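Local coordinates for beta-n-acetylhexosaminidase (Streptococcus pneumoniae, PDB 4AZI), which probably removes terminal beta-linked N-acetylhexosamine residues from glycan chains, as a catalytic module of the family 20 exo-beta-D-N-acetylglucosaminidase StrH, at residues L51-D56 against M167-G172; K65-D70 against M156-A161; F177-D182 against E208-L213; A215-K218 against Q223-A226. The protein carries 2 engineered substitutions. One frame throughout, in Å; residues are numbered along the deposited sequence.

Contact 1: residues L51-D56 against M167-G172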
loop_
_atom_site.group_PDB
_atom_site.type_symbol
_atom_site.label_atom_id
_atom_site.label_comp_id
_atom_site.label_asym_id
_atom_site.label_seq_id
_atom_site.Cartn_x
_atom_site.Cartn_y
_atom_site.Cartn_z
ATOM N N LEU A 51 -4.228 3.073 -13.721
ATOM C CA LEU A 51 -3.561 1.781 -13.609
ATOM C C LEU A 51 -2.200 1.876 -14.283
ATOM O O LEU A 51 -2.097 1.797 -15.509
ATOM C CB LEU A 51 -4.415 0.679 -14.237
ATOM C CG LEU A 51 -3.813 -0.725 -14.220
ATOM C CD1 LEU A 51 -2.495 -0.706 -14.963
ATOM C CD2 LEU A 51 -3.622 -1.245 -12.803
ATOM N N ARG A 52 -1.164 2.043 -13.463
ATOM C CA ARG A 52 0.169 2.414 -13.928
ATOM C C ARG A 52 1.191 1.284 -13.818
ATOM O O ARG A 52 2.347 1.500 -13.426
ATOM C CB ARG A 52 0.640 3.682 -13.201
ATOM C CG ARG A 52 -0.370 4.823 -13.280
ATOM C CD ARG A 52 0.240 6.173 -12.935
ATOM N NE ARG A 52 -0.745 7.244 -13.108
ATOM C CZ ARG A 52 -0.985 7.867 -14.261
ATOM N NH1 ARG A 52 -0.301 7.548 -15.348
ATOM N NH2 ARG A 52 -1.908 8.819 -14.323
ATOM N N PHE A 53 0.753 0.081 -14.171
ATOM C CA PHE A 53 1.631 -1.083 -14.236
ATOM C C PHE A 53 1.147 -2.049 -15.303
ATOM O O PHE A 53 0.014 -2.536 -15.254
ATOM C CB PHE A 53 1.720 -1.781 -12.874
ATOM C CG PHE A 53 2.607 -3.000 -12.857
ATOM C CD1 PHE A 53 3.800 -3.038 -13.579
ATOM C CD2 PHE A 53 2.263 -4.104 -12.086
ATOM C CE1 PHE A 53 4.620 -4.161 -13.544
ATOM C CE2 PHE A 53 3.080 -5.230 -12.041
ATOM C CZ PHE A 53 4.260 -5.257 -12.773
ATOM N N LEU A 54 2.024 -2.322 -16.263
ATOM C CA LEU A 54 1.772 -3.333 -17.284
ATOM C C LEU A 54 2.825 -4.427 -17.232
ATOM O O LEU A 54 4.030 -4.148 -17.211
ATOM C CB LEU A 54 1.757 -2.715 -18.682
ATOM C CG LEU A 54 0.805 -1.553 -18.955
ATOM C CD1 LEU A 54 1.201 -0.867 -20.258
ATOM C CD2 LEU A 54 -0.632 -2.053 -19.001
ATOM N N LEU A 55 2.350 -5.668 -17.206
ATOM C CA LEU A 55 3.202 -6.836 -17.341
ATOM C C LEU A 55 3.604 -7.002 -18.803
ATOM O O LEU A 55 2.935 -6.480 -19.696
ATOM C CB LEU A 55 2.451 -8.096 -16.893
ATOM C CG LEU A 55 1.682 -8.090 -15.569
ATOM C CD1 LEU A 55 0.706 -9.256 -15.511
ATOM C CD2 LEU A 55 2.642 -8.107 -14.387
ATOM N N ASP A 56 4.670 -7.761 -19.040
ATOM C CA ASP A 56 5.104 -8.076 -20.397
ATOM C C ASP A 56 4.024 -8.800 -21.195
ATOM O O ASP A 56 3.805 -8.469 -22.359
ATOM C CB ASP A 56 6.401 -8.883 -20.383
ATOM C CG ASP A 56 7.570 -8.085 -19.842
ATOM O OD1 ASP A 56 7.586 -6.849 -20.022
ATOM O OD2 ASP A 56 8.474 -8.694 -19.236
ATOM N N MET A 167 -1.484 -10.780 -9.565
ATOM C CA MET A 167 -1.154 -11.622 -8.415
ATOM C C MET A 167 -0.154 -12.729 -8.804
ATOM O O MET A 167 0.740 -13.069 -8.015
ATOM C CB MET A 167 -2.416 -12.236 -7.806
ATOM C CG MET A 167 -3.294 -11.296 -7.007
ATOM S SD MET A 167 -4.695 -12.258 -6.389
ATOM C CE MET A 167 -5.496 -11.094 -5.276
ATOM N N ASP A 168 -0.300 -13.259 -10.025
ATOM C CA ASP A 168 0.647 -14.220 -10.592
ATOM C C ASP A 168 2.080 -13.659 -10.634
ATOM O O ASP A 168 3.027 -14.349 -10.239
ATOM C CB ASP A 168 0.166 -14.752 -11.968
ATOM C CG ASP A 168 -1.092 -15.647 -11.851
ATOM O OD1 ASP A 168 -1.346 -16.159 -10.755
ATOM O OD2 ASP A 168 -1.833 -15.849 -12.845
ATOM N N PHE A 169 2.237 -12.408 -11.067
ATOM C CA PHE A 169 3.572 -11.778 -11.089
ATOM C C PHE A 169 4.165 -11.560 -9.682
ATOM O O PHE A 169 5.345 -11.831 -9.464
ATOM C CB PHE A 169 3.555 -10.474 -11.899
ATOM C CG PHE A 169 4.770 -9.609 -11.690
ATOM C CD1 PHE A 169 5.939 -9.835 -12.417
ATOM C CD2 PHE A 169 4.748 -8.565 -10.763
ATOM C CE1 PHE A 169 7.060 -9.040 -12.222
ATOM C CE2 PHE A 169 5.871 -7.765 -10.561
ATOM C CZ PHE A 169 7.028 -8.012 -11.286
ATOM N N PHE A 170 3.347 -11.094 -8.738
ATOM C CA PHE A 170 3.813 -10.833 -7.371
ATOM C C PHE A 170 4.007 -12.087 -6.514
ATOM O O PHE A 170 4.790 -12.052 -5.569
ATOM C CB PHE A 170 2.904 -9.821 -6.644
ATOM C CG PHE A 170 2.952 -8.442 -7.230
ATOM C CD1 PHE A 170 4.121 -7.699 -7.191
ATOM C CD2 PHE A 170 1.825 -7.889 -7.834
ATOM C CE1 PHE A 170 4.172 -6.427 -7.743
ATOM C CE2 PHE A 170 1.868 -6.620 -8.392
ATOM C CZ PHE A 170 3.044 -5.888 -8.348
ATOM N N ALA A 171 3.305 -13.177 -6.841
ATOM C CA ALA A 171 3.471 -14.448 -6.134
ATOM C C ALA A 171 4.943 -14.813 -6.028
ATOM O O ALA A 171 5.634 -14.950 -7.038
ATOM C CB ALA A 171 2.688 -15.566 -6.819
ATOM N N GLY A 172 5.425 -14.935 -4.797
ATOM C CA GLY A 172 6.823 -15.252 -4.541
ATOM C C GLY A 172 7.798 -14.095 -4.683
ATOM O O GLY A 172 9.001 -14.293 -4.558
#
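Phe53 and Leu55 pack against Phe169 and Phe170 in a buried aromatic cluster on the outer layer of the TIM barrel, where the loop after strand 41-45 meets the C-terminal turn of helix 153-170. Phe169 meets both loop residues. Its CB lies 3.6 Å from Leu55 CD2, and the same methyl also reaches CG at the root of the ring. Farther out, CD2 and CE2 turn to the other partner, CE2 standing 3.7 Å from Phe53 CZ, and the tip atom CZ brushes that same carbon. Phe53, with CG anti to the backbone N (chi1 180°), thus brings its edge over one face of Phe169 as an offset edge-to-face pair, the planes at 62°. Outside the cluster, Lys173 makes a cation-pi contact with Phe169, and Tyr166 OH bonds to the carbonyl of Phe53. Phe170 extends past Phe53 in the opposite sense, with its ring turned obliquely to it, and its CZ comes to 3.8 Å from Phe53 CE2.

Contact 2: residues K65-D70 against M156-A161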
loop_
_atom_site.group_PDB
_atom_site.type_symbol
_atom_site.label_atom_id
_atom_site.label_comp_id
_atom_site.label_asym_id
_atom_site.label_seq_id
_atom_site.Cartn_x
_atom_site.Cartn_y
_atom_site.Cartn_z
ATOM N N LYS A 65 -13.738 -16.237 -23.775
ATOM C CA LYS A 65 -12.880 -15.716 -24.833
ATOM C C LYS A 65 -11.530 -15.250 -24.305
ATOM O O LYS A 65 -11.287 -15.266 -23.098
ATOM C CB LYS A 65 -13.585 -14.568 -25.568
ATOM C CG LYS A 65 -13.887 -13.356 -24.701
ATOM C CD LYS A 65 -13.971 -12.081 -25.530
ATOM C CE LYS A 65 -15.268 -11.996 -26.325
ATOM N NZ LYS A 65 -16.470 -12.100 -25.452
ATOM N N THR A 66 -10.638 -14.879 -25.222
ATOM C CA THR A 66 -9.366 -14.285 -24.845
ATOM C C THR A 66 -9.254 -12.870 -25.362
ATOM O O THR A 66 -9.735 -12.548 -26.449
ATOM C CB THR A 66 -8.148 -15.089 -25.343
ATOM O OG1 THR A 66 -8.098 -15.068 -26.777
ATOM C CG2 THR A 66 -8.230 -16.508 -24.848
ATOM N N TYR A 67 -8.619 -12.033 -24.555
ATOM C CA TYR A 67 -8.291 -10.675 -24.944
ATOM C C TYR A 67 -6.780 -10.667 -25.082
ATOM O O TYR A 67 -6.055 -10.969 -24.123
ATOM C CB TYR A 67 -8.766 -9.665 -23.882
ATOM C CG TYR A 67 -10.216 -9.851 -23.439
ATOM C CD1 TYR A 67 -10.568 -10.886 -22.574
ATOM C CD2 TYR A 67 -11.229 -9.005 -23.893
ATOM C CE1 TYR A 67 -11.880 -11.078 -22.171
ATOM C CE2 TYR A 67 -12.554 -9.182 -23.486
ATOM C CZ TYR A 67 -12.868 -10.224 -22.628
ATOM O OH TYR A 67 -14.164 -10.436 -22.202
ATOM N N ALA A 68 -6.319 -10.367 -26.292
ATOM C CA ALA A 68 -4.896 -10.428 -26.646
ATOM C C ALA A 68 -4.073 -9.398 -25.881
ATOM O O ALA A 68 -4.569 -8.313 -25.563
ATOM C CB ALA A 68 -4.723 -10.242 -28.143
ATOM N N SER A 69 -2.818 -9.737 -25.599
ATOM C CA SER A 69 -1.930 -8.872 -24.814
ATOM C C SER A 69 -1.830 -7.427 -25.310
ATOM O O SER A 69 -1.941 -6.510 -24.509
ATOM C CB SER A 69 -0.530 -9.480 -24.675
ATOM O OG SER A 69 0.317 -8.636 -23.900
ATOM N N ASP A 70 -1.620 -7.230 -26.614
ATOM C CA ASP A 70 -1.482 -5.879 -27.185
ATOM C C ASP A 70 -2.736 -5.032 -27.005
ATOM O O ASP A 70 -2.647 -3.831 -26.767
ATOM C CB ASP A 70 -1.149 -5.928 -28.683
ATOM C CG ASP A 70 0.264 -6.392 -28.965
ATOM O OD1 ASP A 70 1.143 -6.312 -28.076
ATOM O OD2 ASP A 70 0.488 -6.844 -30.109
ATOM N N MET A 156 -16.944 -8.226 -14.127
ATOM C CA MET A 156 -16.438 -8.936 -12.947
ATOM C C MET A 156 -15.517 -10.100 -13.328
ATOM O O MET A 156 -14.460 -10.285 -12.723
ATOM C CB MET A 156 -17.610 -9.478 -12.112
ATOM C CG MET A 156 -18.522 -8.410 -11.530
ATOM S SD MET A 156 -18.008 -7.881 -9.889
ATOM C CE MET A 156 -18.867 -9.094 -8.889
ATOM N N ASN A 157 -15.917 -10.879 -14.334
ATOM C CA ASN A 157 -15.077 -11.981 -14.795
ATOM C C ASN A 157 -13.770 -11.451 -15.350
ATOM O O ASN A 157 -12.703 -12.006 -15.081
ATOM C CB ASN A 157 -15.802 -12.872 -15.804
ATOM C CG ASN A 157 -16.824 -13.787 -15.146
ATOM O OD1 ASN A 157 -16.745 -14.057 -13.955
ATOM N ND2 ASN A 157 -17.780 -14.274 -15.926
ATOM N N PHE A 158 -13.848 -10.345 -16.082
ATOM C CA PHE A 158 -12.641 -9.731 -16.628
ATOM C C PHE A 158 -11.692 -9.208 -15.552
ATOM O O PHE A 158 -10.503 -9.533 -15.556
ATOM C CB PHE A 158 -12.966 -8.605 -17.594
ATOM C CG PHE A 158 -11.759 -8.074 -18.289
ATOM C CD1 PHE A 158 -11.290 -8.686 -19.442
ATOM C CD2 PHE A 158 -11.062 -6.990 -17.765
ATOM C CE1 PHE A 158 -10.158 -8.214 -20.076
ATOM C CE2 PHE A 158 -9.930 -6.513 -18.391
ATOM C CZ PHE A 158 -9.478 -7.128 -19.551
ATOM N N VAL A 159 -12.215 -8.385 -14.651
ATOM C CA VAL A 159 -11.392 -7.767 -13.612
ATOM C C VAL A 159 -10.704 -8.815 -12.742
ATOM O O VAL A 159 -9.508 -8.714 -12.500
ATOM C CB VAL A 159 -12.196 -6.755 -12.777
ATOM C CG1 VAL A 159 -11.404 -6.282 -11.570
ATOM C CG2 VAL A 159 -12.562 -5.562 -13.650
ATOM N N LYS A 160 -11.458 -9.826 -12.305
ATOM C CA LYS A 160 -10.908 -10.926 -11.520
ATOM C C LYS A 160 -9.743 -11.629 -12.216
ATOM O O LYS A 160 -8.745 -11.965 -11.573
ATOM C CB LYS A 160 -11.984 -11.960 -11.188
ATOM C CG LYS A 160 -12.982 -11.509 -10.141
ATOM C CD LYS A 160 -13.863 -12.670 -9.727
ATOM C CE LYS A 160 -15.331 -12.294 -9.759
ATOM N NZ LYS A 160 -16.186 -13.453 -9.364
ATOM N N ALA A 161 -9.892 -11.866 -13.520
ATOM C CA ALA A 161 -8.841 -12.487 -14.313
ATOM C C ALA A 161 -7.616 -11.579 -14.370
ATOM O O ALA A 161 -6.495 -12.053 -14.186
ATOM C CB ALA A 161 -9.339 -12.814 -15.722
#
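Two first torsions set up the pairing of Tyr67 and Phe158. Tyr67 has CG opposite its carbonyl carbon (chi1 -49°), which carries the phenol from the hairpin strand toward helix 153-170. Phe158 has CG opposite its own backbone N (chi1 -173°) and extends from the helix to meet it. The result is a T-shaped, edge-to-face stack: the rings stand nearly perpendicular, at 82°, with centroids 4.9 Å apart. One side of the phenylalanine ring, its CD1-CE1 bond, points down on a single face of the tyrosine. CE1 is placed off the ring centre, 3.7 Å from Tyr67 CG, while CD1 lies 3.7 Å from Tyr67 CE1, so the approaching edge spans the tyrosine ring from its root toward its hydroxyl end. No hydrogen bond joins the two segments, and these two rings carry the whole contact. A polar link runs beside it through Asn63 in the hairpin turn, which accepts a bond from Asn157 ND2 and gives a weak one to Tyr67 OH. Strand 65-67 pairs with strand 60-62 in a small antiparallel hairpin, whose Ile60 touches Tyr67, Phe158 and Ala161. Phe158 also packs on Met128 of helix 122-130, while Met156, Val159 and Lys160 meet Tyr209 of helix 203-219, so that helix 153-170 lies between the hairpin and helix 203-219.

Contact 3: residues F177-D182 against E208-L213. With BCN (bicine), chain J; OAN (O-(2-acetamido-2-deoxy D-glucopyranosylidene) amino-N-phenylcarbamate), chain C.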
loop_
_atom_site.group_PDB
_atom_site.type_symbol
_atom_site.label_atom_id
_atom_site.label_comp_id
_atom_site.label_asym_id
_atom_site.label_seq_id
_atom_site.Cartn_x
_atom_site.Cartn_y
_atom_site.Cartn_z
ATOM N N PHE A 177 -0.437 -8.663 -0.679
ATOM C CA PHE A 177 -1.111 -8.038 -1.823
ATOM C C PHE A 177 -2.353 -7.291 -1.348
ATOM O O PHE A 177 -3.260 -7.889 -0.763
ATOM C CB PHE A 177 -1.490 -9.080 -2.893
ATOM C CG PHE A 177 -1.973 -8.478 -4.195
ATOM C CD1 PHE A 177 -3.322 -8.180 -4.386
ATOM C CD2 PHE A 177 -1.070 -8.207 -5.235
ATOM C CE1 PHE A 177 -3.766 -7.624 -5.585
ATOM C CE2 PHE A 177 -1.514 -7.664 -6.434
ATOM C CZ PHE A 177 -2.865 -7.373 -6.609
ATOM N N ASN A 178 -2.393 -5.984 -1.599
ATOM C CA ASN A 178 -3.540 -5.160 -1.216
ATOM C C ASN A 178 -4.549 -5.010 -2.360
ATOM O O ASN A 178 -4.251 -4.353 -3.363
ATOM C CB ASN A 178 -3.079 -3.773 -0.743
ATOM C CG ASN A 178 -4.210 -2.946 -0.134
ATOM O OD1 ASN A 178 -5.329 -3.430 0.059
ATOM N ND2 ASN A 178 -3.915 -1.681 0.177
ATOM N N PHE A 179 -5.730 -5.611 -2.192
ATOM C CA PHE A 179 -6.829 -5.503 -3.173
ATOM C C PHE A 179 -7.804 -4.333 -2.939
ATOM O O PHE A 179 -8.748 -4.125 -3.714
ATOM C CB PHE A 179 -7.558 -6.857 -3.425
ATOM C CG PHE A 179 -8.255 -7.456 -2.228
ATOM C CD1 PHE A 179 -9.570 -7.111 -1.919
ATOM C CD2 PHE A 179 -7.641 -8.451 -1.467
ATOM C CE1 PHE A 179 -10.230 -7.693 -0.846
ATOM C CE2 PHE A 179 -8.305 -9.038 -0.390
ATOM C CZ PHE A 179 -9.598 -8.662 -0.080
ATOM N N GLY A 180 -7.559 -3.568 -1.876
ATOM C CA GLY A 180 -8.192 -2.262 -1.693
ATOM C C GLY A 180 -9.606 -2.326 -1.160
ATOM O O GLY A 180 -9.810 -2.651 0.004
ATOM N N THR A 181 -10.562 -1.998 -2.037
ATOM C CA THR A 181 -12.022 -2.039 -1.800
ATOM C C THR A 181 -12.598 -0.824 -1.064
ATOM O O THR A 181 -13.780 -0.818 -0.710
ATOM C CB THR A 181 -12.548 -3.377 -1.187
ATOM O OG1 THR A 181 -12.212 -3.452 0.204
ATOM C CG2 THR A 181 -11.976 -4.579 -1.914
ATOM N N ASP A 182 -11.781 0.213 -0.864
ATOM C CA ASP A 182 -12.259 1.407 -0.166
ATOM C C ASP A 182 -13.296 2.165 -0.981
ATOM O O ASP A 182 -13.392 1.986 -2.187
ATOM C CB ASP A 182 -11.110 2.362 0.216
ATOM C CG ASP A 182 -10.212 2.720 -0.959
ATOM O OD1 ASP A 182 -9.873 1.818 -1.766
ATOM O OD2 ASP A 182 -9.813 3.903 -1.054
ATOM N N GLU A 208 -19.081 -11.328 -1.552
ATOM C CA GLU A 208 -18.764 -12.444 -2.434
ATOM C C GLU A 208 -17.518 -12.125 -3.266
ATOM O O GLU A 208 -16.631 -12.969 -3.406
ATOM C CB GLU A 208 -19.974 -12.755 -3.324
ATOM C CG GLU A 208 -19.757 -13.843 -4.354
ATOM C CD GLU A 208 -20.753 -13.778 -5.494
ATOM O OE1 GLU A 208 -21.900 -13.324 -5.280
ATOM O OE2 GLU A 208 -20.386 -14.179 -6.617
ATOM N N TYR A 209 -17.451 -10.894 -3.772
ATOM C CA TYR A 209 -16.306 -10.395 -4.554
ATOM C C TYR A 209 -15.042 -10.157 -3.708
ATOM O O TYR A 209 -13.916 -10.474 -4.138
ATOM C CB TYR A 209 -16.704 -9.103 -5.269
ATOM C CG TYR A 209 -15.621 -8.526 -6.143
ATOM C CD1 TYR A 209 -15.337 -9.079 -7.393
ATOM C CD2 TYR A 209 -14.892 -7.408 -5.732
ATOM C CE1 TYR A 209 -14.348 -8.537 -8.200
ATOM C CE2 TYR A 209 -13.894 -6.870 -6.526
ATOM C CZ TYR A 209 -13.625 -7.440 -7.757
ATOM O OH TYR A 209 -12.635 -6.902 -8.549
ATOM N N ALA A 210 -15.234 -9.589 -2.515
ATOM C CA ALA A 210 -14.138 -9.350 -1.579
ATOM C C ALA A 210 -13.514 -10.667 -1.119
ATOM O O ALA A 210 -12.287 -10.803 -1.080
ATOM C CB ALA A 210 -14.611 -8.526 -0.391
ATOM N N ASN A 211 -14.367 -11.641 -0.807
ATOM C CA ASN A 211 -13.919 -12.946 -0.364
ATOM C C ASN A 211 -13.183 -13.697 -1.488
ATOM O O ASN A 211 -12.155 -14.352 -1.249
ATOM C CB ASN A 211 -15.108 -13.761 0.178
ATOM C CG ASN A 211 -15.676 -13.197 1.479
ATOM O OD1 ASN A 211 -15.027 -12.405 2.168
ATOM N ND2 ASN A 211 -16.904 -13.617 1.829
ATOM N N THR A 212 -13.698 -13.575 -2.711
ATOM C CA THR A 212 -13.042 -14.138 -3.888
ATOM C C THR A 212 -11.592 -13.642 -4.033
ATOM O O THR A 212 -10.657 -14.455 -4.165
ATOM C CB THR A 212 -13.868 -13.871 -5.168
ATOM O OG1 THR A 212 -15.120 -14.572 -5.066
ATOM C CG2 THR A 212 -13.129 -14.346 -6.401
ATOM N N LEU A 213 -11.410 -12.318 -3.992
ATOM C CA LEU A 213 -10.075 -11.725 -4.093
ATOM C C LEU A 213 -9.132 -12.138 -2.956
ATOM O O LEU A 213 -7.914 -12.237 -3.166
ATOM C CB LEU A 213 -10.141 -10.193 -4.194
ATOM C CG LEU A 213 -10.772 -9.591 -5.455
ATOM C CD1 LEU A 213 -10.342 -8.141 -5.595
ATOM C CD2 LEU A 213 -10.402 -10.371 -6.712
HETATM N N1 BCN J . -13.126 -19.265 -4.239
HETATM C C1 BCN J . -11.805 -19.448 -4.901
HETATM C C2 BCN J . -11.357 -18.236 -5.737
HETATM O O21 BCN J . -12.153 -17.798 -6.598
HETATM O O22 BCN J . -10.214 -17.789 -5.505
HETATM C C3 BCN J . -13.455 -17.875 -3.833
HETATM C C4 BCN J . -14.844 -17.758 -3.190
HETATM O O4 BCN J . -14.718 -17.122 -1.912
HETATM C C5 BCN J . -13.377 -20.328 -3.224
HETATM C C6 BCN J . -12.567 -20.166 -1.920
HETATM O O6 BCN J . -11.481 -21.097 -1.907
HETATM C CAH OAN C . -8.399 4.324 1.880
HETATM C CAG OAN C . -8.262 5.822 1.572
HETATM O OAN OAN C . -7.548 6.531 2.267
HETATM N NAI OAN C . -8.972 6.260 0.530
HETATM C CAB OAN C . -8.984 7.656 0.043
HETATM C CAC OAN C . -7.783 7.889 -0.876
HETATM O OAJ OAN C . -8.097 7.417 -2.193
HETATM C CAD OAN C . -7.411 9.363 -0.934
HETATM O OAK OAN C . -6.312 9.491 -1.825
HETATM C CAE OAN C . -6.997 9.838 0.468
HETATM C CAF OAN C . -6.642 11.325 0.563
HETATM O OAM OAN C . -7.796 12.130 0.300
HETATM O OAL OAN C . -8.003 9.556 1.477
HETATM C CAA OAN C . -9.016 8.679 1.199
HETATM N NAY OAN C . -10.067 8.720 1.990
HETATM O OAQ OAN C . -10.029 9.650 2.987
HETATM C CAP OAN C . -11.252 10.146 3.342
HETATM O OAR OAN C . -11.338 10.940 4.281
HETATM N NAO OAN C . -12.304 9.730 2.622
HETATM C CAS OAN C . -13.584 10.069 2.843
HETATM C CAT OAN C . -14.524 9.044 2.944
HETATM C CAU OAN C . -15.869 9.337 3.168
HETATM C CAV OAN C . -16.281 10.663 3.296
HETATM C CAW OAN C . -15.344 11.700 3.194
HETATM C CAX OAN C . -13.996 11.406 2.965
#
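Phe179 and Leu213 form the tight part of this contact, where barrel strand 176-180 is covered by helix 203-219. The Phe179 side chain takes the crowded position between backbone N and carbonyl carbon (chi1 63°), presenting one face of its ring to the helix. Leu213 CB sits over that face as a CH-pi contact, 3.9 Å from the centroid and only 14° off the normal. The leucine also touches the root of the side chain, with CD1 3.8 Å from Phe179 CB. At the far end of the ring, Phe179 CZ approaches Ala210 O to 3.6 Å. The packing thins from there: Phe179 CE1 and Ala210 CB are 4.5 Å apart. On the side of the helix turned from the strand, Glu208 is exposed, and Thr212 CG2 lies 3.6 Å from bicine O21. Thr212 N and OG1 grip Glu208 O from opposite faces of its plane. Beyond the strand, Asp182 OD2 accepts a bond from NAI of the bound inhibitor at 3.0 Å (153° at the hydrogen). As in other family 20 enzymes, this aspartate probably orients the substrate's acetamido group; Asn116 ND2 bonds its OD1. Phe177 and Phe179 pair through their backbones with strand 223-227, Asn178 pairs with strand 110-117, and Tyr209 packs on helix 153-170.

Contact 4: residues A215-K218 against Q223-A226. With BCN (bicine), chain J.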
loop_
_atom_site.group_PDB
_atom_site.type_symbol
_atom_site.label_atom_id
_atom_site.label_comp_id
_atom_site.label_asym_id
_atom_site.label_seq_id
_atom_site.Cartn_x
_atom_site.Cartn_y
_atom_site.Cartn_z
ATOM N N ALA A 215 -9.424 -15.116 -1.296
ATOM C CA ALA A 215 -9.119 -16.504 -1.652
ATOM C C ALA A 215 -8.054 -16.589 -2.747
ATOM O O ALA A 215 -7.173 -17.454 -2.716
ATOM C CB ALA A 215 -10.379 -17.216 -2.098
ATOM N N MET A 216 -8.144 -15.680 -3.711
ATOM C CA MET A 216 -7.245 -15.679 -4.839
ATOM C C MET A 216 -5.835 -15.382 -4.357
ATOM O O MET A 216 -4.871 -16.025 -4.791
ATOM C CB MET A 216 -7.700 -14.649 -5.864
ATOM C CG MET A 216 -8.691 -15.187 -6.883
ATOM S SD MET A 216 -9.476 -13.892 -7.863
ATOM C CE MET A 216 -8.064 -13.058 -8.611
ATOM N N ALA A 217 -5.745 -14.410 -3.451
ATOM C CA ALA A 217 -4.494 -13.996 -2.844
ATOM C C ALA A 217 -3.842 -15.181 -2.156
ATOM O O ALA A 217 -2.674 -15.463 -2.398
ATOM C CB ALA A 217 -4.733 -12.867 -1.844
ATOM N N LYS A 218 -4.619 -15.885 -1.326
ATOM C CA LYS A 218 -4.106 -16.991 -0.528
ATOM C C LYS A 218 -3.645 -18.196 -1.344
ATOM O O LYS A 218 -2.657 -18.845 -0.983
ATOM C CB LYS A 218 -5.145 -17.432 0.524
ATOM C CG LYS A 218 -5.296 -16.455 1.692
ATOM C CD LYS A 218 -6.291 -16.937 2.743
ATOM C CE LYS A 218 -7.740 -16.645 2.368
ATOM N NZ LYS A 218 -8.674 -17.112 3.442
ATOM N N GLN A 223 -0.423 -12.966 1.249
ATOM C CA GLN A 223 -1.285 -12.539 2.364
ATOM C C GLN A 223 -2.234 -11.444 1.879
ATOM O O GLN A 223 -1.760 -10.387 1.433
ATOM C CB GLN A 223 -0.435 -12.016 3.535
ATOM C CG GLN A 223 -1.219 -11.296 4.632
ATOM C CD GLN A 223 -2.228 -12.201 5.328
ATOM O OE1 GLN A 223 -3.444 -11.933 5.329
ATOM N NE2 GLN A 223 -1.735 -13.271 5.924
ATOM N N PRO A 224 -3.564 -11.666 1.972
ATOM C CA PRO A 224 -4.435 -10.602 1.462
ATOM C C PRO A 224 -4.508 -9.396 2.400
ATOM O O PRO A 224 -4.360 -9.532 3.608
ATOM C CB PRO A 224 -5.804 -11.286 1.307
ATOM C CG PRO A 224 -5.760 -12.470 2.204
ATOM C CD PRO A 224 -4.323 -12.871 2.368
ATOM N N MET A 225 -4.660 -8.213 1.819
ATOM C CA MET A 225 -4.894 -7.009 2.586
ATOM C C MET A 225 -5.976 -6.220 1.876
ATOM O O MET A 225 -6.063 -6.251 0.647
ATOM C CB MET A 225 -3.610 -6.177 2.715
ATOM C CG MET A 225 -3.764 -4.989 3.662
ATOM S SD MET A 225 -2.233 -4.187 4.178
ATOM C CE MET A 225 -1.743 -3.317 2.700
ATOM N N ALA A 226 -6.813 -5.536 2.655
ATOM C CA ALA A 226 -7.827 -4.634 2.112
ATOM C C ALA A 226 -8.017 -3.459 3.064
ATOM O O ALA A 226 -7.667 -3.554 4.238
ATOM C CB ALA A 226 -9.145 -5.375 1.923
HETATM N N1 BCN J . -13.126 -19.265 -4.239
HETATM C C1 BCN J . -11.805 -19.448 -4.901
HETATM C C2 BCN J . -11.357 -18.236 -5.737
HETATM O O21 BCN J . -12.153 -17.798 -6.598
HETATM O O22 BCN J . -10.214 -17.789 -5.505
HETATM C C3 BCN J . -13.455 -17.875 -3.833
HETATM C C4 BCN J . -14.844 -17.758 -3.190
HETATM O O4 BCN J . -14.718 -17.122 -1.912
HETATM C C5 BCN J . -13.377 -20.328 -3.224
HETATM C C6 BCN J . -12.567 -20.166 -1.920
HETATM O O6 BCN J . -11.481 -21.097 -1.907
#
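The return from helix 203-219 into strand 223-227 completes a beta-alpha-beta unit of the barrel, and here Ala217 and Lys218 close on Pro224. Two successive helix residues meet the pyrrolidine in different ways: Ala217 CB, directed toward the strand, lies over one face, 3.7 Å from Pro224 CB, and Lys218 comes in at the rim, its CG 3.8 Å from Pro224 CD. With chi1 at -73°, the lysine has CG opposite its carbonyl carbon, and a bend at chi3 helps direct the chain's ammonium group to salt bridges with Asp244 and Asp242. The lysine therefore combines an apolar root with a charged, paired tip. Away from the strand, the helix borders bicine: its O22 comes to 3.3 Å from Met216 CG and 3.5 Å from Ala215 CB. Pro224 also touches Phe179 of strand 176-180 and has a backbone bond with Leu246 in the strand on its other flank, while Met216 and Ala217 pack against Met167 of helix 153-170.

Helix 153-170 serves contacts 1 and 2, whose centres are 14 Å apart, while helix 203-219 serves contacts 3 and 4, only 7 Å apart. The helices meet through Met167, whose CE is 3.4 Å from Leu213 O, and through Lys160, whose CD is 3.8 Å from Thr212 CG2. Neighbouring strands bind contacts 3 and 4 by probable backbone hydrogen bonds, including Phe179 N to Met225 O at 2.9 Å. Both also border bicine, on the outer side of the helix. Contact 3 alone holds a residue of the inhibitor pocket, Asp182; contacts 1 and 2 belong to the outer packing, their centres about 16 and 18 Å from that of contact 3.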